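Local coordinates for voltage-sensor containing phosphatase (Ciona intestinalis, PDB 3V0D), which probably dephosphorylates membrane phosphoinositides under the control of a voltage sensor, through a PTEN-like phosphatase domain joined to a C2 domain, at residues Ile52-Lys60 against Gly77-Asn85; Tyr192-Leu202 against Phe294-Asp302. The protein carries 1 engineered substitution. All blocks are in the same frame, centred on the assembly; numbering follows the deposited sequence.

Contact 1: residues Ile52-Lys60 against Gly77-Asn85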
ATOM      1  N   ILE A  52      15.367 -20.258   1.804  1.00 20.99           N
ATOM      2  CA  ILE A  52      16.261 -19.359   1.060  1.00 20.93           C
ATOM      3  C   ILE A  52      17.292 -20.114   0.205  1.00 21.73           C
ATOM      4  O   ILE A  52      17.610 -19.669  -0.896  1.00 21.44           O
ATOM      5  CB  ILE A  52      16.946 -18.333   1.987  1.00 21.21           C
ATOM      6  CG1 ILE A  52      17.716 -17.292   1.172  1.00 21.35           C
ATOM      7  CG2 ILE A  52      17.848 -19.026   3.024  1.00 22.70           C
ATOM      8  CD1 ILE A  52      17.988 -16.011   1.951  1.00 22.15           C
ATOM      9  N   GLY A  53      17.783 -21.254   0.696  1.00 22.13           N
ATOM     10  CA  GLY A  53      18.695 -22.077  -0.090  1.00 23.21           C
ATOM     11  C   GLY A  53      18.073 -22.538  -1.399  1.00 22.86           C
ATOM     12  O   GLY A  53      18.744 -22.555  -2.438  1.00 24.01           O
ATOM     13  N   GLU A  54      16.789 -22.902  -1.365  1.00 22.15           N
ATOM     14  CA  GLU A  54      16.094 -23.329  -2.572  1.00 22.16           C
ATOM     15  C   GLU A  54      15.784 -22.165  -3.512  1.00 21.12           C
ATOM     16  O   GLU A  54      15.881 -22.294  -4.721  1.00 21.38           O
ATOM     17  CB  GLU A  54      14.810 -24.092  -2.214  1.00 22.41           C
ATOM     18  CG  GLU A  54      15.082 -25.510  -1.727  1.00 26.29           C
ATOM     19  CD  GLU A  54      15.693 -26.327  -2.836  1.00 28.80           C
ATOM     20  OE1 GLU A  54      14.945 -26.707  -3.760  1.00 31.86           O
ATOM     21  OE2 GLU A  54      16.926 -26.536  -2.823  1.00 30.85           O
ATOM     22  N   VAL A  55      15.430 -21.011  -2.960  1.00 20.12           N
ATOM     23  CA  VAL A  55      15.151 -19.846  -3.796  1.00 19.46           C
ATOM     24  C   VAL A  55      16.432 -19.376  -4.485  1.00 19.48           C
ATOM     25  O   VAL A  55      16.437 -19.086  -5.691  1.00 19.74           O
ATOM     26  CB  VAL A  55      14.511 -18.703  -2.972  1.00 19.05           C
ATOM     27  CG1 VAL A  55      14.149 -17.516  -3.871  1.00 19.41           C
ATOM     28  CG2 VAL A  55      13.253 -19.202  -2.271  1.00 19.90           C
ATOM     29  N   SER A  56      17.529 -19.331  -3.737  1.00 20.77           N
ATOM     30  CA  SER A  56      18.777 -18.894  -4.354  1.00 21.60           C
ATOM     31  C   SER A  56      19.254 -19.904  -5.405  1.00 21.89           C
ATOM     32  O   SER A  56      19.706 -19.508  -6.488  1.00 21.80           O
ATOM     33  CB  SER A  56      19.838 -18.548  -3.337  0.69 23.23           C
ATOM     34  OG  SER A  56      20.081 -19.667  -2.535  0.69 23.43           O
ATOM     35  N   ARG A  57      19.105 -21.200  -5.118  1.00 22.33           N
ATOM     36  CA  ARG A  57      19.383 -22.237  -6.118  1.00 23.36           C
ATOM     37  C   ARG A  57      18.539 -22.063  -7.384  1.00 22.95           C
ATOM     38  O   ARG A  57      19.034 -22.223  -8.493  1.00 23.48           O
ATOM     39  CB  ARG A  57      19.186 -23.642  -5.514  1.00 23.79           C
ATOM     40  CG  ARG A  57      19.619 -24.796  -6.420  1.00 26.17           C
ATOM     41  CD  ARG A  57      19.558 -26.133  -5.700  1.00 28.47           C
ATOM     42  NE  ARG A  57      18.201 -26.632  -5.478  1.00 29.41           N
ATOM     43  CZ  ARG A  57      17.509 -27.354  -6.363  1.00 29.70           C
ATOM     44  NH1 ARG A  57      16.287 -27.786  -6.060  1.00 31.33           N
ATOM     45  NH2 ARG A  57      18.036 -27.649  -7.550  1.00 31.73           N
ATOM     46  N   PHE A  58      17.254 -21.750  -7.211  1.00 21.87           N
ATOM     47  CA  PHE A  58      16.373 -21.519  -8.341  1.00 21.85           C
ATOM     48  C   PHE A  58      16.927 -20.442  -9.270  1.00 21.71           C
ATOM     49  O   PHE A  58      17.015 -20.635 -10.482  1.00 22.44           O
ATOM     50  CB  PHE A  58      14.975 -21.131  -7.828  1.00 21.71           C
ATOM     51  CG  PHE A  58      13.972 -20.827  -8.921  1.00 22.30           C
ATOM     52  CD1 PHE A  58      13.116 -21.825  -9.393  1.00 25.92           C
ATOM     53  CD2 PHE A  58      13.895 -19.548  -9.498  1.00 21.92           C
ATOM     54  CE1 PHE A  58      12.196 -21.545 -10.402  1.00 27.33           C
ATOM     55  CE2 PHE A  58      12.987 -19.269 -10.524  1.00 23.61           C
ATOM     56  CZ  PHE A  58      12.134 -20.269 -10.978  1.00 26.80           C
ATOM     57  N   PHE A  59      17.272 -19.294  -8.702  1.00 20.75           N
ATOM     58  CA  PHE A  59      17.741 -18.182  -9.530  1.00 20.83           C
ATOM     59  C   PHE A  59      19.087 -18.425 -10.186  1.00 21.55           C
ATOM     60  O   PHE A  59      19.274 -18.119 -11.363  1.00 22.23           O
ATOM     61  CB  PHE A  59      17.672 -16.871  -8.741  1.00 19.79           C
ATOM     62  CG  PHE A  59      16.268 -16.389  -8.636  1.00 18.84           C
ATOM     63  CD1 PHE A  59      15.673 -15.775  -9.743  1.00 19.87           C
ATOM     64  CD2 PHE A  59      15.509 -16.605  -7.489  1.00 19.06           C
ATOM     65  CE1 PHE A  59      14.351 -15.398  -9.714  1.00 19.75           C
ATOM     66  CE2 PHE A  59      14.180 -16.229  -7.453  1.00 18.40           C
ATOM     67  CZ  PHE A  59      13.595 -15.617  -8.571  1.00 19.52           C
ATOM     68  N   LYS A  60      20.003 -19.023  -9.439  1.00 22.61           N
ATOM     69  CA  LYS A  60      21.313 -19.339  -9.990  1.00 24.40           C
ATOM     70  C   LYS A  60      21.225 -20.378 -11.111  1.00 24.71           C
ATOM     71  O   LYS A  60      22.030 -20.350 -12.054  1.00 26.80           O
ATOM     72  CB  LYS A  60      22.227 -19.830  -8.881  1.00 24.68           C
ATOM     73  CG  LYS A  60      22.605 -18.718  -7.937  1.00 28.07           C
ATOM     74  CD  LYS A  60      23.504 -19.218  -6.845  1.00 30.73           C
ATOM     75  CE  LYS A  60      23.660 -18.189  -5.747  1.00 32.92           C
ATOM     76  NZ  LYS A  60      23.902 -18.881  -4.438  1.00 34.76           N
ATOM     77  N   GLY A  77      15.251  -8.432   6.639  1.00 16.47           N
ATOM     78  CA  GLY A  77      16.166  -8.778   5.557  1.00 16.54           C
ATOM     79  C   GLY A  77      16.669 -10.202   5.743  1.00 15.98           C
ATOM     80  O   GLY A  77      16.057 -11.030   6.404  1.00 17.62           O
ATOM     81  N   TYR A  78      17.807 -10.486   5.123  1.00 16.03           N
ATOM     82  CA  TYR A  78      18.409 -11.809   5.087  1.00 15.65           C
ATOM     83  C   TYR A  78      19.821 -11.651   4.527  1.00 15.50           C
ATOM     84  O   TYR A  78      20.214 -10.540   4.138  1.00 15.83           O
ATOM     85  CB  TYR A  78      17.600 -12.832   4.255  1.00 16.38           C
ATOM     86  CG  TYR A  78      17.073 -12.326   2.932  1.00 16.03           C
ATOM     87  CD1 TYR A  78      17.878 -12.250   1.792  1.00 16.28           C
ATOM     88  CD2 TYR A  78      15.746 -11.957   2.810  1.00 17.62           C
ATOM     89  CE1 TYR A  78      17.370 -11.779   0.578  1.00 16.18           C
ATOM     90  CE2 TYR A  78      15.243 -11.501   1.623  1.00 17.55           C
ATOM     91  CZ  TYR A  78      16.041 -11.423   0.502  1.00 16.75           C
ATOM     92  OH  TYR A  78      15.546 -10.990  -0.704  1.00 17.36           O
ATOM     93  N   ASP A  79      20.568 -12.751   4.484  1.00 16.38           N
ATOM     94  CA  ASP A  79      21.907 -12.777   3.901  1.00 15.91           C
ATOM     95  C   ASP A  79      21.813 -12.654   2.384  1.00 15.84           C
ATOM     96  O   ASP A  79      21.546 -13.628   1.663  1.00 16.70           O
ATOM     97  CB  ASP A  79      22.600 -14.088   4.302  1.00 17.04           C
ATOM     98  CG  ASP A  79      23.956 -14.253   3.661  1.00 17.11           C
ATOM     99  OD1 ASP A  79      24.436 -13.300   3.011  1.00 16.63           O
ATOM    100  OD2 ASP A  79      24.534 -15.347   3.804  1.00 18.94           O
ATOM    101  N   GLU A  80      22.038 -11.445   1.887  1.00 15.74           N
ATOM    102  CA  GLU A  80      21.871 -11.157   0.460  1.00 15.73           C
ATOM    103  C   GLU A  80      22.986 -11.745  -0.382  1.00 15.66           C
ATOM    104  O   GLU A  80      22.868 -11.828  -1.605  1.00 16.19           O
ATOM    105  CB  GLU A  80      21.739  -9.656   0.237  1.00 16.48           C
ATOM    106  CG  GLU A  80      20.502  -9.106   0.925  1.00 16.95           C
ATOM    107  CD  GLU A  80      20.345  -7.603   0.844  1.00 17.75           C
ATOM    108  OE1 GLU A  80      21.246  -6.931   0.294  1.00 19.10           O
ATOM    109  OE2 GLU A  80      19.331  -7.094   1.360  1.00 19.16           O
ATOM    110  N   THR A  81      24.076 -12.165   0.268  1.00 15.54           N
ATOM    111  CA  THR A  81      25.130 -12.856  -0.454  1.00 16.88           C
ATOM    112  C   THR A  81      24.678 -14.221  -0.970  1.00 16.60           C
ATOM    113  O   THR A  81      25.244 -14.729  -1.944  1.00 17.92           O
ATOM    114  CB  THR A  81      26.435 -12.848   0.356  1.00 17.35           C
ATOM    115  OG1 THR A  81      26.755 -11.463   0.654  1.00 18.40           O
ATOM    116  CG2 THR A  81      27.592 -13.489  -0.417  1.00 19.41           C
ATOM    117  N   LYS A  82      23.605 -14.780  -0.391  1.00 17.17           N
ATOM    118  CA  LYS A  82      22.975 -15.997  -0.918  0.50 18.50           C
ATOM    119  C   LYS A  82      22.504 -15.787  -2.357  1.00 18.40           C
ATOM    120  O   LYS A  82      22.424 -16.742  -3.137  1.00 20.25           O
ATOM    121  CB  LYS A  82      21.787 -16.406  -0.036  0.50 19.08           C
ATOM    122  CG  LYS A  82      22.171 -16.926   1.332  0.50 21.29           C
ATOM    123  CD  LYS A  82      22.783 -18.298   1.213  0.50 24.70           C
ATOM    124  CE  LYS A  82      23.299 -18.796   2.544  0.50 26.77           C
ATOM    125  NZ  LYS A  82      24.140 -20.011   2.338  0.50 29.47           N
ATOM    126  N   PHE A  83      22.151 -14.538  -2.682  1.00 17.75           N
ATOM    127  CA  PHE A  83      21.680 -14.166  -4.023  1.00 18.23           C
ATOM    128  C   PHE A  83      22.784 -13.423  -4.787  1.00 18.21           C
ATOM    129  O   PHE A  83      22.507 -12.616  -5.671  1.00 19.40           O
ATOM    130  CB  PHE A  83      20.418 -13.299  -3.907  1.00 17.80           C
ATOM    131  CG  PHE A  83      19.218 -14.057  -3.427  1.00 17.01           C
ATOM    132  CD1 PHE A  83      18.786 -13.953  -2.120  1.00 19.00           C
ATOM    133  CD2 PHE A  83      18.530 -14.886  -4.311  1.00 17.82           C
ATOM    134  CE1 PHE A  83      17.665 -14.660  -1.702  1.00 19.74           C
ATOM    135  CE2 PHE A  83      17.418 -15.618  -3.874  1.00 19.15           C
ATOM    136  CZ  PHE A  83      16.983 -15.479  -2.581  1.00 19.70           C
ATOM    137  N   ASP A  84      24.038 -13.709  -4.429  1.00 18.48           N
ATOM    138  CA  ASP A  84      25.195 -13.082  -5.081  1.00 19.69           C
ATOM    139  C   ASP A  84      25.119 -11.556  -5.054  1.00 18.02           C
ATOM    140  O   ASP A  84      25.582 -10.882  -5.972  1.00 18.77           O
ATOM    141  CB  ASP A  84      25.426 -13.628  -6.500  1.00 22.19           C
ATOM    142  CG  ASP A  84      25.864 -15.100  -6.505  1.00 26.37           C
ATOM    143  OD1 ASP A  84      26.325 -15.618  -5.470  1.00 30.01           O
ATOM    144  OD2 ASP A  84      25.733 -15.749  -7.563  1.00 31.96           O
ATOM    145  N   ASN A  85      24.552 -11.013  -3.976  1.00 17.10           N
ATOM    146  CA  ASN A  85      24.505  -9.572  -3.746  1.00 17.44           C
ATOM    147  C   ASN A  85      23.646  -8.845  -4.768  1.00 17.74           C
ATOM    148  O   ASN A  85      23.851  -7.660  -5.020  1.00 20.74           O
ATOM    149  CB  ASN A  85      25.914  -8.969  -3.680  1.00 18.24           C
ATOM    150  CG  ASN A  85      26.792  -9.744  -2.742  1.00 18.34           C
ATOM    151  OD1 ASN A  85      26.439  -9.922  -1.564  1.00 18.51           O
ATOM    152  ND2 ASN A  85      27.915 -10.248  -3.251  1.00 20.54           N
TER
HETATM  153  O   HOH W   1      26.159 -16.994  -3.174  1.00 42.42           O
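The Phe83 ring lies against helix 52-62 with Ser56 CB over one face, 4.2 Å from the ring centroid and 24° off the ring normal, which is CH-pi geometry. Val55 CG1 meets the edge of the same ring in its plane, 3.7 Å from Phe83 CZ, and Phe59 CD2 also approaches the ring edge. Ile52 CG1 comes to Phe83 CE1 obliquely. With CG1 anti to the backbone N (chi1 -172°), Ile52 sets CD1 between two rings, touching Phe83 CE1 and, at 3.8 Å, Tyr78 CD1. Tyr78 turns its hydroxyl elsewhere, to a hydrogen bond with His125. Polar contacts gather beyond the aromatic patch. Lys60, extended beyond CG, donates a hydrogen bond from NZ to Lys82 O (2.9 Å), tilted 30° from the carbonyl plane. A water accepts from Lys60 NZ and donates to Thr81 O and Asp84 OD1, spanning the 4.2 Å between Lys60 NZ and Asp84 OD1, too long for a salt bridge. The loop between strands 67-73 and 87-92 of the phosphatase domain is thus fixed to the helix by a buried apolar centre and a solvent-side hydrogen bond from Lys60, whose charged ammonium the nearby Asp84 carboxylate is likely to favour.

Contact 2: residues Tyr192-Leu202 against Phe294-Asp302; sequences YGGQLPPMKKL and FNTSLVEGD
Thr296 OG1 donates a hydrogen bond to Lys200 O at 2.7 Å, in the carbonyl plane with a C=O...O angle of 153°. Ser297 OG donates to Pro198 O over 2.9 Å, but from above the carbonyl plane, 39° out of it. Lys200 NZ points into the turn 296-299, with a weak hydrogen bond to Thr296 O; its 2.4 Å approach to Val299 O is too short to be taken at face value, and the placing of NZ is doubtful. One water accepts from Lys200 N and donates to Thr296 OG1 and Ser297 OG, tying both hydroxyls to the 192-202 backbone. Apolar contacts flank this polar core: Leu202 CD1 meets Val299 CG2 tip to tip at 3.9 Å, while Leu298 CD2 touches Pro197 CG and Tyr192 CE2. Pro197 CG also sits over the centre of the Tyr192 ring. Behind the first shell, Asn295 OD1 accepts from Ser297 N in an Asx turn, and Asn295 ND2 bonds Asp269. Pro197 and Leu298 pack on helix 176-191, Leu202 and Val299 on Phe333 of strand 328-335, so the contact sits where the chain passes from the phosphatase helices to the C2 sheets.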
ATOM      1  N   TYR A 192       3.208  13.874 -15.433  1.00 19.48           N
ATOM      2  CA  TYR A 192       4.422  14.486 -14.903  1.00 18.87           C
ATOM      3  C   TYR A 192       5.674  13.968 -15.586  1.00 18.11           C
ATOM      4  O   TYR A 192       6.780  14.187 -15.111  1.00 18.55           O
ATOM      5  CB  TYR A 192       4.501  14.276 -13.383  1.00 18.51           C
ATOM      6  CG  TYR A 192       3.414  15.013 -12.641  1.00 18.99           C
ATOM      7  CD1 TYR A 192       3.596  16.334 -12.253  1.00 21.16           C
ATOM      8  CD2 TYR A 192       2.198  14.399 -12.344  1.00 19.62           C
ATOM      9  CE1 TYR A 192       2.606  17.007 -11.557  1.00 22.27           C
ATOM     10  CE2 TYR A 192       1.203  15.064 -11.638  1.00 21.82           C
ATOM     11  CZ  TYR A 192       1.416  16.380 -11.265  1.00 21.95           C
ATOM     12  OH  TYR A 192       0.438  17.051 -10.561  1.00 26.32           O
ATOM     13  N   GLY A 193       5.512  13.254 -16.704  1.00 18.30           N
ATOM     14  CA  GLY A 193       6.667  12.793 -17.464  1.00 18.53           C
ATOM     15  C   GLY A 193       7.491  11.770 -16.705  1.00 18.18           C
ATOM     16  O   GLY A 193       8.673  11.613 -16.999  1.00 19.15           O
ATOM     17  N   GLY A 194       6.885  11.068 -15.735  1.00 17.41           N
ATOM     18  CA  GLY A 194       7.622  10.104 -14.952  1.00 17.19           C
ATOM     19  C   GLY A 194       8.395  10.706 -13.801  1.00 16.78           C
ATOM     20  O   GLY A 194       9.038   9.958 -13.093  1.00 17.91           O
ATOM     21  N   GLN A 195       8.312  12.025 -13.618  1.00 17.09           N
ATOM     22  CA  GLN A 195       9.076  12.743 -12.592  1.00 17.66           C
ATOM     23  C   GLN A 195       8.221  12.903 -11.343  1.00 16.87           C
ATOM     24  O   GLN A 195       6.995  12.998 -11.434  1.00 18.58           O
ATOM     25  CB  GLN A 195       9.485  14.148 -13.082  1.00 18.75           C
ATOM     26  CG  GLN A 195      10.156  14.182 -14.461  1.00 19.71           C
ATOM     27  CD  GLN A 195      11.564  13.589 -14.511  1.00 20.93           C
ATOM     28  OE1 GLN A 195      12.047  13.206 -15.593  1.00 23.00           O
ATOM     29  NE2 GLN A 195      12.243  13.553 -13.385  1.00 21.63           N
ATOM     30  N   LEU A 196       8.860  12.961 -10.173  1.00 17.22           N
ATOM     31  CA  LEU A 196       8.137  13.231  -8.953  1.00 17.98           C
ATOM     32  C   LEU A 196       7.404  14.569  -9.090  1.00 17.93           C
ATOM     33  O   LEU A 196       7.998  15.558  -9.524  1.00 18.28           O
ATOM     34  CB  LEU A 196       9.100  13.287  -7.755  1.00 18.61           C
ATOM     35  CG  LEU A 196       8.432  13.291  -6.376  1.00 19.43           C
ATOM     36  CD1 LEU A 196       7.870  11.907  -6.056  1.00 20.31           C
ATOM     37  CD2 LEU A 196       9.396  13.740  -5.290  1.00 20.78           C
ATOM     38  N   PRO A 197       6.119  14.632  -8.706  1.00 18.37           N
ATOM     39  CA  PRO A 197       5.420  15.920  -8.778  1.00 19.32           C
ATOM     40  C   PRO A 197       6.060  16.955  -7.861  1.00 19.93           C
ATOM     41  O   PRO A 197       6.705  16.589  -6.876  1.00 20.58           O
ATOM     42  CB  PRO A 197       3.993  15.574  -8.302  1.00 20.40           C
ATOM     43  CG  PRO A 197       3.839  14.122  -8.657  1.00 20.54           C
ATOM     44  CD  PRO A 197       5.203  13.525  -8.371  1.00 18.80           C
ATOM     45  N   PRO A 198       5.835  18.238  -8.147  1.00 21.34           N
ATOM     46  CA  PRO A 198       6.401  19.263  -7.265  1.00 21.88           C
ATOM     47  C   PRO A 198       5.843  19.160  -5.851  1.00 21.40           C
ATOM     48  O   PRO A 198       4.682  18.775  -5.644  1.00 21.30           O
ATOM     49  CB  PRO A 198       5.936  20.591  -7.872  1.00 23.23           C
ATOM     50  CG  PRO A 198       5.129  20.279  -9.037  1.00 25.55           C
ATOM     51  CD  PRO A 198       5.020  18.809  -9.233  1.00 22.41           C
ATOM     52  N   MET A 199       6.680  19.530  -4.897  0.63 21.77           N
ATOM     53  CA  MET A 199       6.293  19.559  -3.497  0.63 22.05           C
ATOM     54  C   MET A 199       5.055  20.426  -3.263  0.63 21.42           C
ATOM     55  O   MET A 199       4.893  21.495  -3.873  0.63 21.54           O
ATOM     56  CB  MET A 199       7.484  20.027  -2.641  0.63 23.57           C
ATOM     57  CG  MET A 199       7.284  19.860  -1.123  0.63 24.60           C
ATOM     58  SD  MET A 199       8.676  20.308  -0.064  0.63 30.53           S
ATOM     59  CE  MET A 199       9.866  19.023  -0.449  0.63 31.07           C
ATOM     60  N   LYS A 200       4.175  19.941  -2.394  1.00 21.43           N
ATOM     61  CA  LYS A 200       3.071  20.751  -1.915  1.00 21.65           C
ATOM     62  C   LYS A 200       3.018  20.610  -0.407  1.00 20.35           C
ATOM     63  O   LYS A 200       2.921  19.497   0.136  1.00 21.15           O
ATOM     64  CB  LYS A 200       1.771  20.294  -2.554  1.00 23.81           C
ATOM     65  CG  LYS A 200       0.581  21.165  -2.261  1.00 28.69           C
ATOM     66  CD  LYS A 200      -0.438  21.064  -3.382  1.00 34.87           C
ATOM     67  CE  LYS A 200      -1.619  20.231  -2.976  1.00 36.90           C
ATOM     68  NZ  LYS A 200      -1.916  19.242  -4.032  1.00 36.60           N
ATOM     69  N   LYS A 201       3.090  21.738   0.277  1.00 19.99           N
ATOM     70  CA  LYS A 201       3.045  21.792   1.732  1.00 20.59           C
ATOM     71  C   LYS A 201       1.627  22.120   2.170  1.00 20.10           C
ATOM     72  O   LYS A 201       1.034  23.093   1.690  1.00 21.76           O
ATOM     73  CB  LYS A 201       4.007  22.881   2.216  1.00 22.35           C
ATOM     74  CG  LYS A 201       5.470  22.535   2.005  1.00 24.53           C
ATOM     75  CD  LYS A 201       6.380  23.674   2.453  1.00 29.09           C
ATOM     76  CE  LYS A 201       7.814  23.425   2.049  1.00 32.52           C
ATOM     77  NZ  LYS A 201       8.641  24.633   2.263  1.00 35.84           N
ATOM     78  N   LEU A 202       1.080  21.305   3.074  1.00 19.57           N
ATOM     79  CA  LEU A 202      -0.301  21.453   3.522  1.00 19.89           C
ATOM     80  C   LEU A 202      -0.388  21.287   5.024  1.00 18.87           C
ATOM     81  O   LEU A 202       0.480  20.671   5.640  1.00 19.58           O
ATOM     82  CB  LEU A 202      -1.194  20.340   2.914  1.00 21.37           C
ATOM     83  CG  LEU A 202      -1.331  20.216   1.391  1.00 22.20           C
ATOM     84  CD1 LEU A 202      -2.078  18.930   1.045  1.00 22.00           C
ATOM     85  CD2 LEU A 202      -2.005  21.451   0.829  1.00 24.76           C
ATOM     86  N   PHE A 294      -2.066   9.209   1.703  1.00 14.14           N
ATOM     87  CA  PHE A 294      -2.171  10.070   0.541  1.00 14.56           C
ATOM     88  C   PHE A 294      -0.868  10.848   0.393  1.00 14.43           C
ATOM     89  O   PHE A 294      -0.081  10.941   1.329  1.00 15.00           O
ATOM     90  CB  PHE A 294      -3.382  11.025   0.635  1.00 15.60           C
ATOM     91  CG  PHE A 294      -3.231  12.076   1.692  1.00 15.36           C
ATOM     92  CD1 PHE A 294      -2.772  13.345   1.362  1.00 16.94           C
ATOM     93  CD2 PHE A 294      -3.476  11.795   3.033  1.00 16.53           C
ATOM     94  CE1 PHE A 294      -2.590  14.306   2.331  1.00 18.10           C
ATOM     95  CE2 PHE A 294      -3.281  12.762   4.023  1.00 16.76           C
ATOM     96  CZ  PHE A 294      -2.843  14.022   3.670  1.00 17.66           C
ATOM     97  N   ASN A 295      -0.663  11.432  -0.786  1.00 14.97           N
ATOM     98  CA  ASN A 295       0.503  12.269  -1.030  1.00 15.53           C
ATOM     99  C   ASN A 295       0.061  13.713  -1.227  1.00 15.64           C
ATOM    100  O   ASN A 295      -0.842  14.003  -2.026  1.00 16.78           O
ATOM    101  CB  ASN A 295       1.291  11.759  -2.236  1.00 16.86           C
ATOM    102  CG  ASN A 295       2.601  12.530  -2.412  1.00 17.70           C
ATOM    103  OD1 ASN A 295       2.590  13.684  -2.828  1.00 20.19           O
ATOM    104  ND2 ASN A 295       3.712  11.917  -2.060  1.00 17.89           N
ATOM    105  N   THR A 296       0.678  14.619  -0.467  1.00 16.52           N
ATOM    106  CA  THR A 296       0.243  16.022  -0.503  1.00 17.13           C
ATOM    107  C   THR A 296       0.306  16.650  -1.900  1.00 17.24           C
ATOM    108  O   THR A 296      -0.483  17.515  -2.232  1.00 19.00           O
ATOM    109  CB  THR A 296       1.046  16.889   0.466  1.00 17.11           C
ATOM    110  OG1 THR A 296       2.427  16.881   0.090  1.00 18.14           O
ATOM    111  CG2 THR A 296       0.899  16.439   1.907  1.00 17.86           C
ATOM    112  N   SER A 297       1.256  16.208  -2.724  1.00 18.29           N
ATOM    113  CA  SER A 297       1.428  16.759  -4.072  0.73 19.18           C
ATOM    114  C   SER A 297       0.321  16.412  -5.014  1.00 19.96           C
ATOM    115  O   SER A 297       0.168  17.052  -6.060  1.00 22.11           O
ATOM    116  CB  SER A 297       2.679  16.226  -4.707  0.73 19.83           C
ATOM    117  OG  SER A 297       3.767  16.650  -3.975  0.73 20.30           O
ATOM    118  N   LEU A 298      -0.423  15.365  -4.685  1.00 19.69           N
ATOM    119  CA  LEU A 298      -1.459  14.851  -5.554  1.00 20.88           C
ATOM    120  C   LEU A 298      -2.851  15.232  -5.072  1.00 21.81           C
ATOM    121  O   LEU A 298      -3.840  14.917  -5.720  1.00 23.62           O
ATOM    122  CB  LEU A 298      -1.235  13.395  -5.964  0.61 20.67           C
ATOM    123  CG  LEU A 298       0.061  13.199  -6.764  0.61 18.78           C
ATOM    124  CD1 LEU A 298       0.313  11.722  -6.921  0.61 19.57           C
ATOM    125  CD2 LEU A 298       0.017  13.839  -8.134  0.61 19.60           C
ATOM    126  N   VAL A 299      -2.920  15.977  -3.960  1.00 21.88           N
ATOM    127  CA  VAL A 299      -4.173  16.556  -3.472  1.00 22.40           C
ATOM    128  C   VAL A 299      -4.675  17.589  -4.459  1.00 23.53           C
ATOM    129  O   VAL A 299      -3.902  18.388  -4.980  1.00 25.51           O
ATOM    130  CB  VAL A 299      -3.976  17.190  -2.070  1.00 22.09           C
ATOM    131  CG1 VAL A 299      -5.189  18.027  -1.647  1.00 23.55           C
ATOM    132  CG2 VAL A 299      -3.745  16.100  -1.061  1.00 21.67           C
ATOM    133  N   GLU A 300      -5.980  17.554  -4.690  1.00 25.52           N
ATOM    134  CA  GLU A 300      -6.644  18.528  -5.542  1.00 27.95           C
ATOM    135  C   GLU A 300      -7.497  19.457  -4.697  1.00 28.46           C
ATOM    136  O   GLU A 300      -8.309  19.019  -3.881  1.00 28.89           O
ATOM    137  CB  GLU A 300      -7.502  17.816  -6.587  1.00 29.41           C
ATOM    138  CG  GLU A 300      -6.700  16.864  -7.467  1.00 33.24           C
ATOM    139  CD  GLU A 300      -7.564  16.068  -8.413  1.00 38.76           C
ATOM    140  OE1 GLU A 300      -7.810  14.873  -8.130  1.00 41.85           O
ATOM    141  OE2 GLU A 300      -7.999  16.640  -9.433  1.00 42.40           O
ATOM    142  N   GLY A 301      -7.297  20.753  -4.881  1.00 29.14           N
ATOM    143  CA  GLY A 301      -8.077  21.750  -4.169  1.00 29.10           C
ATOM    144  C   GLY A 301      -7.764  21.714  -2.690  1.00 28.35           C
ATOM    145  O   GLY A 301      -6.609  21.536  -2.305  1.00 30.72           O
ATOM    146  N   ASP A 302      -8.794  21.881  -1.867  1.00 27.13           N
ATOM    147  CA  ASP A 302      -8.602  22.080  -0.424  1.00 26.15           C
ATOM    148  C   ASP A 302      -8.983  20.865   0.423  1.00 24.05           C
ATOM    149  O   ASP A 302      -9.115  20.986   1.645  1.00 24.15           O
ATOM    150  CB  ASP A 302      -9.367  23.320   0.063  1.00 27.34           C
ATOM    151  CG  ASP A 302     -10.879  23.121   0.077  1.00 28.82           C
ATOM    152  OD1 ASP A 302     -11.385  22.077  -0.387  1.00 30.54           O
ATOM    153  OD2 ASP A 302     -11.583  24.035   0.556  1.00 33.96           O
TER
HETATM  154  O   HOH W   2       5.590  14.604  -4.933  1.00 26.42           O
HETATM  155  O   HOH W   3       7.073  16.390  -4.450  1.00 42.98           O
HETATM  156  O   HOH W   4       2.089  19.015  -7.090  1.00 34.98           O
HETATM  157  O   HOH W   5       4.815  17.082  -1.484  0.63 19.41           O

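Contacts 1 and 2 do not touch: their centres are about 38 Å apart and their nearest atoms about 23 Å. They follow in series along the chain, the first closing before the second opens. The 52-60/77-85 contact is internal to the tensin-type phosphatase domain, whereas 192-202/294-302 lies where the chain passes from helix 176-191 into the C2 domain. Both place a lysine ammonium near backbone carbonyls, less certainly in contact 2, and both use bridging waters. Neither pair of segments includes the engineered serine or a bound ligand. Contact 1 is the one nearer to catalysis in sequence terms: His125, beside it at the end of strand 121-125, directly precedes the segment expected to form the phosphate-binding P-loop of this phosphatase family.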